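Long-range contacts in Alr4995 protein (Nostoc sp., PDB 6LRF), which appears to act as a bifunctional arginine dihydrolase and ornithine cyclodeaminase, joining a GME-family hydrolase region to a Rossmann-fold region: residues Glu291-Arg302 with Ile443-Gln451; Thr310-Phe319 with Ala331-Val342. All coordinates share one frame; numbering follows the deposited sequence.

Interaction 1 of 2, residues Glu291-Arg302 with Ile443-Gln451; sequences EGHLLDSGLINR and IRKTESREQ
E450 grips H293 with both carboxylate oxygens, one on the ring and one on the backbone. Ring atom ND1 of H293 gives its N-H to E450 OE1 at 3.0 Å, in the plane of the imidazole and on the syn lone pair of the oxygen, with ring and carboxylate 83° apart. The backbone N of H293 meets E450 OE2, also at 3.0 Å, from above the carboxylate plane and almost straight (177°). NE2, the other ring nitrogen, bonds to the carbonyl of Q326, which fixes how the imidazole is turned. R449, the residue before E450, has its chain bent at chi3 (-56°) and sends NH1 in the guanidinium plane to the carbonyl of E291, 2.7 Å from NH1 to O; NH2 of R449 is taken by the carbonyl of L353, and CD2 of L299 lies 3.5 Å from that same NH2. The buried hydroxyl of S297 is satisfied locally: OG bonds to H293 O and accepts from the N of L299, an ST turn, while CB of S297 packs on CG of E450 at 3.6 Å. R302 lays its NH2 against CB of Q451, and its NE gives a weak bond to the carbonyl of G298. A His-carboxylate hydrogen bond at the inverse gamma turn centred on H293 thus joins the end of strand 280-292 to E450, the first residue after helix 446-449.

Interaction 2 of 2, residues Thr310-Phe319 with Ala331-Val342; sequences TGGSFQVLNF and AEVKVSAPSHEV
V316 and F314 pack against V333 on one face of the hairpin, CG2 of V316 lying 4.3 Å from CG2 of V333 and CB of F314 4.0 Å from CG1 of V333. Further along this face CD1 of F319 reaches CB of A331. V333, V335 and A331 are buried here, with helix 299-310 over the F314 end through L304, I307 and V308, and F319 of the second subunit against F319. Between the strands the backbone pairs S313 with S336 and Q315 with K334 through two bonds each. This antiparallel beta hairpin, strands 313-320 and 329-337, forms the edge of a mixed sheet within the chain, 329-337 being paired on its other side with 280-292. A classic bulge interrupts it where L317 and N318 both face E332: O of E332 takes a 2.7 Å bond from N of L317 and a weak one from N of N318. The opposite face is polar, held by hydrogen bonds and salt bridges. N318, with CG between its backbone N and carbonyl carbon (chi1 55°), swings ND2 to OE1 of E332, 3.0 Å away and above the carboxylate plane; OE2 of E332 goes to R289. An alanine here has no amide to offer, and OE1 of E332 would probably lose its cross-strand mate, the carboxylate staying anchored mainly through R289. CE of K334 lies 3.4 Å from OE1 of Q315, while NZ of K334 forms a salt bridge with D143, which also bonds OG of buried S336. The open side is at the bulge, where exposed L317 lays CD1 beside CB of K334.

Both contacts are partly buried and meet at one sheet, in which strands 280-292 and 329-337 are neighbours. Interaction 2 is local, a hairpin held by a regular backbone ladder with one apolar and one polar face. Interaction 1 spans a much longer sequence separation and has no ladder: side chains reach across to backbone groups and to one another, and three of its ten touching residues are exposed against one of nineteen in interaction 2. They touch through L294, which packs on A331 and F319, through L295 on F319, and through I300 on A331. Both 291-302 and 310-319 also reach the second subunit.

Interaction 1 of 2, residues Glu291-Arg302 with Ile443-Gln451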
loop_
_atom_site.group_PDB
_atom_site.type_symbol
_atom_site.label_atom_id
_atom_site.label_comp_id
_atom_site.label_asym_id
_atom_site.label_seq_id
_atom_site.Cartn_x
_atom_site.Cartn_y
_atom_site.Cartn_z
ATOM N N GLU B 291 -22.813 -3.993 34.669
ATOM C CA GLU B 291 -23.074 -2.659 35.212
ATOM C C GLU B 291 -22.168 -1.594 34.583
ATOM O O GLU B 291 -21.030 -1.875 34.205
ATOM C CB GLU B 291 -22.863 -2.633 36.726
ATOM C CG GLU B 291 -23.974 -3.214 37.575
ATOM C CD GLU B 291 -23.742 -2.964 39.074
ATOM O OE1 GLU B 291 -22.748 -2.282 39.414
ATOM O OE2 GLU B 291 -24.556 -3.431 39.908
ATOM N N GLY B 292 -22.654 -0.359 34.511
ATOM C CA GLY B 292 -21.850 0.729 33.974
ATOM C C GLY B 292 -22.678 1.714 33.181
ATOM O O GLY B 292 -23.885 1.839 33.408
ATOM N N HIS B 293 -22.035 2.429 32.262
ATOM C CA HIS B 293 -22.749 3.338 31.368
ATOM C C HIS B 293 -23.136 2.563 30.111
ATOM O O HIS B 293 -22.553 2.731 29.043
ATOM C CB HIS B 293 -21.893 4.564 31.034
ATOM C CG HIS B 293 -21.430 5.320 32.241
ATOM N ND1 HIS B 293 -20.099 5.430 32.584
ATOM C CD2 HIS B 293 -22.121 5.985 33.198
ATOM C CE1 HIS B 293 -19.990 6.143 33.692
ATOM N NE2 HIS B 293 -21.202 6.485 34.090
ATOM N N LEU B 294 -24.130 1.705 30.257
ATOM C CA LEU B 294 -24.329 0.623 29.307
ATOM C C LEU B 294 -24.761 1.116 27.935
ATOM O O LEU B 294 -24.292 0.618 26.918
ATOM C CB LEU B 294 -25.350 -0.364 29.858
ATOM C CG LEU B 294 -24.973 -1.048 31.177
ATOM C CD1 LEU B 294 -26.013 -2.115 31.557
ATOM C CD2 LEU B 294 -23.575 -1.651 31.106
ATOM N N LEU B 295 -25.639 2.109 27.913
ATOM C CA LEU B 295 -26.220 2.548 26.655
ATOM C C LEU B 295 -25.268 3.333 25.789
ATOM O O LEU B 295 -25.257 3.140 24.572
ATOM C CB LEU B 295 -27.460 3.387 26.905
ATOM C CG LEU B 295 -28.632 2.518 27.328
ATOM C CD1 LEU B 295 -29.883 3.364 27.352
ATOM C CD2 LEU B 295 -28.760 1.345 26.384
ATOM N N ASP B 296 -24.473 4.218 26.386
ATOM C CA ASP B 296 -23.638 5.093 25.557
ATOM C C ASP B 296 -22.229 4.553 25.312
ATOM O O ASP B 296 -21.572 4.948 24.353
ATOM C CB ASP B 296 -23.554 6.507 26.154
ATOM C CG ASP B 296 -22.894 6.542 27.517
ATOM O OD1 ASP B 296 -21.670 6.304 27.598
ATOM O OD2 ASP B 296 -23.599 6.832 28.510
ATOM N N SER B 297 -21.755 3.651 26.156
ATOM C CA SER B 297 -20.441 3.076 25.910
ATOM C C SER B 297 -20.531 1.947 24.883
ATOM O O SER B 297 -19.523 1.550 24.296
ATOM C CB SER B 297 -19.819 2.569 27.204
ATOM O OG SER B 297 -20.582 1.514 27.764
ATOM N N GLY B 298 -21.748 1.448 24.659
ATOM C CA GLY B 298 -21.960 0.309 23.787
ATOM C C GLY B 298 -21.433 -0.986 24.394
ATOM O O GLY B 298 -21.280 -1.998 23.702
ATOM N N LEU B 299 -21.151 -0.950 25.694
ATOM C CA LEU B 299 -20.689 -2.126 26.418
ATOM C C LEU B 299 -21.712 -3.264 26.301
ATOM O O LEU B 299 -21.355 -4.392 25.964
ATOM C CB LEU B 299 -20.435 -1.775 27.889
ATOM C CG LEU B 299 -19.723 -2.809 28.761
ATOM C CD1 LEU B 299 -18.425 -3.244 28.105
ATOM C CD2 LEU B 299 -19.452 -2.215 30.136
ATOM N N ILE B 300 -22.983 -2.951 26.559
ATOM C CA ILE B 300 -24.041 -3.948 26.473
ATOM C C ILE B 300 -24.062 -4.546 25.070
ATOM O O ILE B 300 -24.231 -5.751 24.895
ATOM C CB ILE B 300 -25.439 -3.351 26.837
ATOM C CG1 ILE B 300 -26.522 -4.425 26.776
ATOM C CG2 ILE B 300 -25.814 -2.183 25.928
ATOM C CD1 ILE B 300 -26.371 -5.471 27.831
ATOM N N ASN B 301 -23.814 -3.697 24.081
ATOM C CA ASN B 301 -23.964 -4.063 22.682
ATOM C C ASN B 301 -22.794 -4.956 22.246
ATOM O O ASN B 301 -22.979 -5.925 21.501
ATOM C CB ASN B 301 -24.095 -2.778 21.831
ATOM C CG ASN B 301 -23.749 -2.988 20.373
ATOM O OD1 ASN B 301 -24.292 -3.883 19.712
ATOM N ND2 ASN B 301 -22.845 -2.150 19.850
ATOM N N ARG B 302 -21.600 -4.669 22.749
ATOM C CA ARG B 302 -20.452 -5.524 22.475
ATOM C C ARG B 302 -20.598 -6.905 23.121
ATOM O O ARG B 302 -20.208 -7.908 22.534
ATOM C CB ARG B 302 -19.163 -4.860 22.956
ATOM C CG ARG B 302 -18.585 -3.851 21.972
ATOM C CD ARG B 302 -17.398 -3.097 22.581
ATOM N NE ARG B 302 -17.826 -2.203 23.657
ATOM C CZ ARG B 302 -17.016 -1.390 24.333
ATOM N NH1 ARG B 302 -17.508 -0.612 25.291
ATOM N NH2 ARG B 302 -15.718 -1.352 24.053
ATOM N N ILE B 443 -10.846 -6.720 36.894
ATOM C CA ILE B 443 -11.034 -5.489 37.642
ATOM C C ILE B 443 -10.508 -4.317 36.833
ATOM O O ILE B 443 -9.773 -3.478 37.337
ATOM C CB ILE B 443 -10.366 -5.546 39.045
ATOM C CG1 ILE B 443 -8.972 -6.185 38.981
ATOM C CG2 ILE B 443 -11.248 -6.327 40.010
ATOM C CD1 ILE B 443 -8.265 -6.277 40.326
ATOM N N ARG B 444 -10.893 -4.274 35.564
ATOM C CA ARG B 444 -10.640 -3.102 34.742
ATOM C C ARG B 444 -11.425 -1.903 35.270
ATOM O O ARG B 444 -12.619 -2.014 35.574
ATOM C CB ARG B 444 -11.014 -3.360 33.286
ATOM C CG ARG B 444 -10.475 -4.634 32.721
ATOM C CD ARG B 444 -11.101 -4.928 31.372
ATOM N NE ARG B 444 -10.925 -3.828 30.426
ATOM C CZ ARG B 444 -11.264 -3.891 29.139
ATOM N NH1 ARG B 444 -11.795 -5.002 28.637
ATOM N NH2 ARG B 444 -11.067 -2.846 28.350
ATOM N N LYS B 445 -10.749 -0.762 35.380
ATOM C CA LYS B 445 -11.392 0.466 35.841
ATOM C C LYS B 445 -12.425 0.926 34.809
ATOM O O LYS B 445 -12.380 0.497 33.653
ATOM C CB LYS B 445 -10.351 1.562 36.113
ATOM C CG LYS B 445 -9.342 1.236 37.238
ATOM C CD LYS B 445 -9.934 0.303 38.309
ATOM C CE LYS B 445 -9.394 0.580 39.719
ATOM N NZ LYS B 445 -9.901 1.855 40.318
ATOM N N THR B 446 -13.354 1.782 35.236
ATOM C CA THR B 446 -14.508 2.171 34.415
ATOM C C THR B 446 -14.136 2.616 32.997
ATOM O O THR B 446 -14.665 2.091 32.014
ATOM C CB THR B 446 -15.318 3.312 35.079
ATOM O OG1 THR B 446 -15.449 3.069 36.486
ATOM C CG2 THR B 446 -16.703 3.414 34.445
ATOM N N GLU B 447 -13.215 3.573 32.896
ATOM C CA GLU B 447 -12.822 4.125 31.602
ATOM C C GLU B 447 -12.253 3.046 30.669
ATOM O O GLU B 447 -12.362 3.153 29.445
ATOM C CB GLU B 447 -11.810 5.268 31.798
ATOM C CG GLU B 447 -10.338 4.872 31.669
ATOM C CD GLU B 447 -9.374 6.024 31.948
ATOM O OE1 GLU B 447 -9.690 7.182 31.585
ATOM O OE2 GLU B 447 -8.287 5.770 32.513
ATOM N N SER B 448 -11.670 1.997 31.249
ATOM C CA SER B 448 -11.093 0.906 30.464
ATOM C C SER B 448 -12.156 0.030 29.785
ATOM O O SER B 448 -12.121 -0.148 28.559
ATOM C CB SER B 448 -10.190 0.029 31.339
ATOM O OG SER B 448 -9.670 -1.068 30.593
ATOM N N ARG B 449 -13.086 -0.518 30.574
ATOM C CA ARG B 449 -14.134 -1.405 30.044
ATOM C C ARG B 449 -15.000 -0.690 29.001
ATOM O O ARG B 449 -15.603 -1.332 28.138
ATOM C CB ARG B 449 -15.036 -1.946 31.168
ATOM C CG ARG B 449 -14.309 -2.618 32.326
ATOM C CD ARG B 449 -15.266 -3.247 33.347
ATOM N NE ARG B 449 -16.228 -2.285 33.884
ATOM C CZ ARG B 449 -17.555 -2.396 33.777
ATOM N NH1 ARG B 449 -18.338 -1.460 34.299
ATOM N NH2 ARG B 449 -18.109 -3.433 33.153
ATOM N N GLU B 450 -15.051 0.639 29.092
ATOM C CA GLU B 450 -15.866 1.458 28.196
ATOM C C GLU B 450 -14.984 2.237 27.218
ATOM O O GLU B 450 -14.362 3.232 27.594
ATOM C CB GLU B 450 -16.748 2.414 29.011
ATOM C CG GLU B 450 -17.737 1.695 29.949
ATOM C CD GLU B 450 -18.477 2.643 30.892
ATOM O OE1 GLU B 450 -18.484 3.868 30.620
ATOM O OE2 GLU B 450 -19.049 2.163 31.907
ATOM N N GLN B 451 -14.924 1.768 25.970
ATOM C CA GLN B 451 -14.120 2.403 24.923
ATOM C C GLN B 451 -14.563 3.839 24.654
ATOM O O GLN B 451 -13.858 4.610 23.997
ATOM C CB GLN B 451 -14.201 1.595 23.628
ATOM C CG GLN B 451 -15.303 2.067 22.702
ATOM C CD GLN B 451 -15.212 1.482 21.315
ATOM O OE1 GLN B 451 -14.420 0.573 21.058
ATOM N NE2 GLN B 451 -16.030 2.002 20.405
#

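Interaction 2 of 2, residues Thr310-Phe319 with Ala331-Val342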
loop_
_atom_site.group_PDB
_atom_site.type_symbol
_atom_site.label_atom_id
_atom_site.label_comp_id
_atom_site.label_asym_id
_atom_site.label_seq_id
_atom_site.Cartn_x
_atom_site.Cartn_y
_atom_site.Cartn_z
ATOM N N THR B 310 -20.065 -16.034 18.780
ATOM C CA THR B 310 -19.374 -17.226 19.283
ATOM C C THR B 310 -20.253 -18.493 19.203
ATOM O O THR B 310 -19.756 -19.622 19.280
ATOM C CB THR B 310 -18.910 -16.998 20.741
ATOM O OG1 THR B 310 -18.136 -15.790 20.811
ATOM C CG2 THR B 310 -18.065 -18.164 21.259
ATOM N N GLY B 311 -21.560 -18.312 19.029
ATOM C CA GLY B 311 -22.443 -19.454 18.839
ATOM C C GLY B 311 -23.520 -19.619 19.893
ATOM O O GLY B 311 -24.180 -20.664 19.958
ATOM N N GLY B 312 -23.712 -18.591 20.713
ATOM C CA GLY B 312 -24.733 -18.623 21.741
ATOM C C GLY B 312 -25.978 -17.832 21.389
ATOM O O GLY B 312 -26.167 -17.426 20.252
ATOM N N SER B 313 -26.846 -17.632 22.373
ATOM C CA SER B 313 -27.989 -16.736 22.222
ATOM C C SER B 313 -28.205 -16.042 23.544
ATOM O O SER B 313 -27.577 -16.400 24.542
ATOM C CB SER B 313 -29.259 -17.485 21.790
ATOM O OG SER B 313 -29.714 -18.343 22.816
ATOM N N PHE B 314 -29.085 -15.049 23.567
ATOM C CA PHE B 314 -29.268 -14.286 24.792
ATOM C C PHE B 314 -30.693 -13.812 24.956
ATOM O O PHE B 314 -31.461 -13.764 24.011
ATOM C CB PHE B 314 -28.327 -13.073 24.824
ATOM C CG PHE B 314 -28.634 -12.042 23.777
ATOM C CD1 PHE B 314 -29.608 -11.072 23.992
ATOM C CD2 PHE B 314 -27.953 -12.039 22.577
ATOM C CE1 PHE B 314 -29.902 -10.138 23.020
ATOM C CE2 PHE B 314 -28.239 -11.100 21.602
ATOM C CZ PHE B 314 -29.217 -10.149 21.828
ATOM N N GLN B 315 -31.009 -13.422 26.175
ATOM C CA GLN B 315 -32.266 -12.766 26.475
ATOM C C GLN B 315 -31.973 -11.724 27.549
ATOM O O GLN B 315 -31.494 -12.072 28.624
ATOM C CB GLN B 315 -33.304 -13.786 26.954
ATOM C CG GLN B 315 -34.748 -13.291 26.926
ATOM C CD GLN B 315 -35.713 -14.271 27.575
ATOM O OE1 GLN B 315 -35.316 -15.341 28.057
ATOM N NE2 GLN B 315 -36.989 -13.905 27.598
ATOM N N VAL B 316 -32.229 -10.451 27.264
ATOM C CA VAL B 316 -32.066 -9.431 28.298
ATOM C C VAL B 316 -33.254 -9.521 29.264
ATOM O O VAL B 316 -34.384 -9.270 28.886
ATOM C CB VAL B 316 -31.955 -8.013 27.703
ATOM C CG1 VAL B 316 -31.669 -7.005 28.809
ATOM C CG2 VAL B 316 -30.865 -7.968 26.636
ATOM N N LEU B 317 -33.004 -9.913 30.502
ATOM C CA LEU B 317 -34.095 -10.123 31.445
ATOM C C LEU B 317 -34.600 -8.823 32.060
ATOM O O LEU B 317 -35.773 -8.717 32.435
ATOM C CB LEU B 317 -33.652 -11.078 32.540
ATOM C CG LEU B 317 -33.244 -12.412 31.919
ATOM C CD1 LEU B 317 -32.842 -13.401 32.992
ATOM C CD2 LEU B 317 -34.391 -12.948 31.058
ATOM N N ASN B 318 -33.716 -7.836 32.169
ATOM C CA ASN B 318 -34.100 -6.552 32.734
ATOM C C ASN B 318 -33.032 -5.491 32.529
ATOM O O ASN B 318 -31.865 -5.794 32.292
ATOM C CB ASN B 318 -34.402 -6.689 34.229
ATOM C CG ASN B 318 -33.254 -7.297 34.997
ATOM O OD1 ASN B 318 -32.265 -6.623 35.286
ATOM N ND2 ASN B 318 -33.373 -8.583 35.333
ATOM N N PHE B 319 -33.445 -4.239 32.643
ATOM C CA PHE B 319 -32.546 -3.110 32.475
ATOM C C PHE B 319 -32.929 -2.040 33.483
ATOM O O PHE B 319 -34.072 -1.571 33.489
ATOM C CB PHE B 319 -32.634 -2.566 31.051
ATOM C CG PHE B 319 -31.557 -1.593 30.703
ATOM C CD1 PHE B 319 -30.411 -2.017 30.054
ATOM C CD2 PHE B 319 -31.696 -0.247 31.012
ATOM C CE1 PHE B 319 -29.408 -1.122 29.725
ATOM C CE2 PHE B 319 -30.688 0.658 30.691
ATOM C CZ PHE B 319 -29.546 0.216 30.047
ATOM N N ALA B 331 -27.783 -4.275 33.768
ATOM C CA ALA B 331 -28.623 -5.193 33.013
ATOM C C ALA B 331 -28.368 -6.647 33.438
ATOM O O ALA B 331 -27.253 -7.017 33.807
ATOM C CB ALA B 331 -28.394 -5.013 31.519
ATOM N N GLU B 332 -29.415 -7.464 33.416
ATOM C CA GLU B 332 -29.255 -8.889 33.664
ATOM C C GLU B 332 -29.616 -9.609 32.387
ATOM O O GLU B 332 -30.635 -9.324 31.757
ATOM C CB GLU B 332 -30.099 -9.350 34.849
ATOM C CG GLU B 332 -29.372 -9.112 36.178
ATOM C CD GLU B 332 -30.269 -9.202 37.409
ATOM O OE1 GLU B 332 -31.385 -9.762 37.309
ATOM O OE2 GLU B 332 -29.847 -8.705 38.482
ATOM N N VAL B 333 -28.734 -10.508 31.977
ATOM C CA VAL B 333 -28.839 -11.144 30.671
ATOM C C VAL B 333 -28.735 -12.660 30.836
ATOM O O VAL B 333 -27.816 -13.154 31.483
ATOM C CB VAL B 333 -27.726 -10.635 29.711
ATOM C CG1 VAL B 333 -27.795 -11.336 28.368
ATOM C CG2 VAL B 333 -27.834 -9.109 29.514
ATOM N N LYS B 334 -29.686 -13.398 30.279
ATOM C CA LYS B 334 -29.574 -14.850 30.275
ATOM C C LYS B 334 -28.805 -15.249 29.021
ATOM O O LYS B 334 -29.204 -14.922 27.913
ATOM C CB LYS B 334 -30.951 -15.518 30.320
ATOM C CG LYS B 334 -30.912 -17.028 30.567
ATOM C CD LYS B 334 -32.318 -17.620 30.661
ATOM C CE LYS B 334 -33.072 -17.537 29.332
ATOM N NZ LYS B 334 -32.505 -18.474 28.328
ATOM N N VAL B 335 -27.686 -15.932 29.212
ATOM C CA VAL B 335 -26.858 -16.390 28.103
ATOM C C VAL B 335 -27.090 -17.881 27.896
ATOM O O VAL B 335 -27.092 -18.631 28.865
ATOM C CB VAL B 335 -25.360 -16.154 28.375
ATOM C CG1 VAL B 335 -24.537 -16.512 27.148
ATOM C CG2 VAL B 335 -25.106 -14.714 28.806
ATOM N N SER B 336 -27.294 -18.306 26.652
ATOM C CA SER B 336 -27.375 -19.738 26.353
ATOM C C SER B 336 -26.294 -20.138 25.372
ATOM O O SER B 336 -25.905 -19.350 24.501
ATOM C CB SER B 336 -28.750 -20.115 25.776
ATOM O OG SER B 336 -29.794 -19.780 26.673
ATOM N N ALA B 337 -25.830 -21.374 25.515
ATOM C CA ALA B 337 -24.827 -21.956 24.634
ATOM C C ALA B 337 -25.219 -23.392 24.287
ATOM O O ALA B 337 -25.900 -24.048 25.068
ATOM C CB ALA B 337 -23.454 -21.923 25.301
ATOM N N PRO B 338 -24.795 -23.884 23.119
ATOM C CA PRO B 338 -25.189 -25.231 22.689
ATOM C C PRO B 338 -24.420 -26.349 23.414
ATOM O O PRO B 338 -24.814 -27.522 23.356
ATOM C CB PRO B 338 -24.862 -25.217 21.191
ATOM C CG PRO B 338 -23.693 -24.220 21.087
ATOM C CD PRO B 338 -24.044 -23.156 22.073
ATOM N N SER B 339 -23.326 -25.991 24.078
ATOM C CA SER B 339 -22.484 -26.960 24.780
ATOM C C SER B 339 -21.648 -26.238 25.817
ATOM O O SER B 339 -21.561 -25.000 25.805
ATOM C CB SER B 339 -21.560 -27.686 23.814
ATOM O OG SER B 339 -20.500 -26.820 23.447
ATOM N N HIS B 340 -21.006 -27.002 26.695
ATOM C CA HIS B 340 -20.159 -26.414 27.724
ATOM C C HIS B 340 -18.964 -25.707 27.110
ATOM O O HIS B 340 -18.562 -24.623 27.555
ATOM C CB HIS B 340 -19.669 -27.472 28.719
ATOM C CG HIS B 340 -19.021 -26.884 29.937
ATOM N ND1 HIS B 340 -19.622 -25.896 30.694
ATOM C CD2 HIS B 340 -17.828 -27.133 30.526
ATOM C CE1 HIS B 340 -18.827 -25.567 31.697
ATOM N NE2 HIS B 340 -17.731 -26.302 31.617
ATOM N N GLU B 341 -18.393 -26.319 26.085
ATOM C CA GLU B 341 -17.235 -25.747 25.422
ATOM C C GLU B 341 -17.541 -24.345 24.898
ATOM O O GLU B 341 -16.760 -23.412 25.099
ATOM C CB GLU B 341 -16.796 -26.661 24.294
ATOM C CG GLU B 341 -15.730 -26.085 23.395
ATOM C CD GLU B 341 -15.611 -26.876 22.107
ATOM O OE1 GLU B 341 -16.263 -27.947 22.020
ATOM O OE2 GLU B 341 -14.875 -26.440 21.191
ATOM N N VAL B 342 -18.692 -24.180 24.250
ATOM C CA VAL B 342 -19.028 -22.874 23.673
ATOM C C VAL B 342 -19.359 -21.878 24.794
ATOM O O VAL B 342 -18.997 -20.692 24.722
ATOM C CB VAL B 342 -20.201 -22.968 22.660
ATOM C CG1 VAL B 342 -20.660 -21.575 22.224
ATOM C CG2 VAL B 342 -19.796 -23.805 21.445
#